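Local atomic coordinates of UDP-N-acetylglucosamine 3-dehydrogenase (Acidithiobacillus ferrooxidans, PDB entry 7BVJ), a protein that catalyses the NAD(+)-dependent oxidation of the glucosamine 3-position of UDP-N-acetylglucosamine to a ketone, a step in the synthesis of lipid A. Residues A175-V180 with M199-G204. Residues are numbered along the deposited sequence; the frame is centred on the assembly and turned at random.
Sequences AEPVDV and MTLNNG
The carbonyl oxygen of T200 accepts two backbone bonds at once, from V178 N at 2.6 Å and from D179 N at 3.0 Å, both donors lying in the carbonyl plane. Two successive residues facing one define a classic beta bulge, here in the antiparallel hairpin of strands 177-185 and 194-201 at one margin of the mixed sheet in the C-terminal domain. Past the bulge the regular ladder resumes with T200 N to D179 O at 2.8 Å. Beside it D179 and T200 put their side chains on the same, partly exposed face, which suits polar residues, and D179 OD2 forms a salt bridge with R181. On the other side of the bulge, N202, just past the end of its strand, bonds to E176 through its side-chain amide. Its chi1 of 68° sets CG between the backbone N and the carbonyl carbon. OD1 does the work of a backbone carbonyl for the N-H of E176, at 3.0 Å and nearly straight at 172°, although the donor stands above the amide plane. N202 N and ND2 add weak bonds to E176 O and OE1. On the side facing helices 157-173 and 290-312, P177, M199 and L201 bring apolar side chains together. P177, whose backbone nitrogen carries no hydrogen and so needs no acceptor, suits a non-hydrogen-bonded pair with L201; its ring lies alongside M199, against SD and CE, and the long unbranched methionine also reaches L166 and A299. An alanine in place of M199 lacks CG, SD and CE, which would probably open a gap beside the P177 ring and toward L166 and A299. L201 fills the neighbouring position: CD1 meets A175 CB, while CD2 lies against the proline backbone, 3.5 Å from P177 CA.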
# COMPACT_ATOMS: atom_id res chain seq x y z
N ALA A 175 -1.51 -12.31 11.96
CA ALA A 175 -0.53 -13.34 12.26
C ALA A 175 0.82 -12.99 11.62
O ALA A 175 0.94 -12.02 10.86
CB ALA A 175 -1.03 -14.70 11.78
N GLU A 176 1.84 -13.78 11.96
CA GLU A 176 3.20 -13.61 11.46
C GLU A 176 3.63 -14.80 10.62
O GLU A 176 3.27 -15.95 10.94
CB GLU A 176 4.19 -13.43 12.62
CG GLU A 176 4.09 -12.10 13.34
CD GLU A 176 3.02 -12.12 14.43
OE1 GLU A 176 2.85 -13.18 15.09
OE2 GLU A 176 2.35 -11.09 14.63
N PRO A 177 4.41 -14.58 9.56
CA PRO A 177 4.84 -15.70 8.71
C PRO A 177 5.78 -16.65 9.44
O PRO A 177 6.68 -16.23 10.16
CB PRO A 177 5.56 -15.01 7.54
CG PRO A 177 5.24 -13.58 7.65
CD PRO A 177 4.98 -13.30 9.10
N VAL A 178 5.53 -17.95 9.23
CA VAL A 178 6.42 -19.01 9.70
C VAL A 178 7.21 -19.61 8.56
O VAL A 178 8.31 -20.14 8.79
CB VAL A 178 5.65 -20.12 10.44
CG1 VAL A 178 6.59 -20.91 11.35
CG2 VAL A 178 4.54 -19.58 11.21
N ASP A 179 6.65 -19.64 7.34
CA ASP A 179 7.32 -20.26 6.21
C ASP A 179 6.94 -19.48 4.97
O ASP A 179 5.78 -19.13 4.79
CB ASP A 179 6.93 -21.73 6.04
CG ASP A 179 7.63 -22.41 4.85
OD1 ASP A 179 7.12 -22.33 3.70
OD2 ASP A 179 8.68 -23.03 5.08
N VAL A 180 7.93 -19.21 4.13
CA VAL A 180 7.71 -18.56 2.85
C VAL A 180 8.41 -19.38 1.77
O VAL A 180 9.61 -19.65 1.88
CB VAL A 180 8.19 -17.10 2.83
CG1 VAL A 180 9.59 -17.01 3.35
CG2 VAL A 180 8.14 -16.55 1.43
N MET A 199 2.79 -18.74 1.52
CA MET A 199 3.19 -18.24 2.83
C MET A 199 2.33 -18.92 3.88
O MET A 199 1.10 -18.93 3.78
CB MET A 199 3.00 -16.71 2.90
CG MET A 199 3.49 -16.05 4.18
SD MET A 199 3.50 -14.22 4.16
CE MET A 199 5.21 -13.85 3.73
N THR A 200 2.97 -19.50 4.89
CA THR A 200 2.28 -20.07 6.04
C THR A 200 2.55 -19.18 7.25
O THR A 200 3.71 -18.93 7.60
CB THR A 200 2.76 -21.50 6.29
OG1 THR A 200 2.82 -22.19 5.04
CG2 THR A 200 1.78 -22.24 7.20
N LEU A 201 1.47 -18.71 7.87
CA LEU A 201 1.51 -17.84 9.04
C LEU A 201 1.40 -18.66 10.32
O LEU A 201 1.10 -19.85 10.30
CB LEU A 201 0.40 -16.79 8.99
CG LEU A 201 0.31 -15.95 7.72
CD1 LEU A 201 -0.78 -14.91 7.86
CD2 LEU A 201 1.63 -15.26 7.40
N ASN A 202 1.65 -18.00 11.46
CA ASN A 202 1.75 -18.73 12.71
C ASN A 202 0.40 -19.07 13.34
O ASN A 202 0.38 -19.74 14.38
CB ASN A 202 2.66 -17.99 13.71
CG ASN A 202 2.09 -16.68 14.23
OD1 ASN A 202 1.11 -16.14 13.71
ND2 ASN A 202 2.73 -16.15 15.28
N ASN A 203 -0.71 -18.68 12.72
CA ASN A 203 -2.03 -19.16 13.10
C ASN A 203 -2.52 -20.28 12.19
O ASN A 203 -3.70 -20.62 12.23
CB ASN A 203 -3.04 -18.01 13.09
CG ASN A 203 -3.33 -17.52 11.69
OD1 ASN A 203 -2.52 -17.76 10.78
ND2 ASN A 203 -4.47 -16.86 11.49
N GLY A 204 -1.64 -20.80 11.32
CA GLY A 204 -1.99 -21.78 10.32
C GLY A 204 -2.57 -21.27 9.02
O GLY A 204 -2.85 -22.09 8.13
O HOH W 1 4.69 -21.75 3.37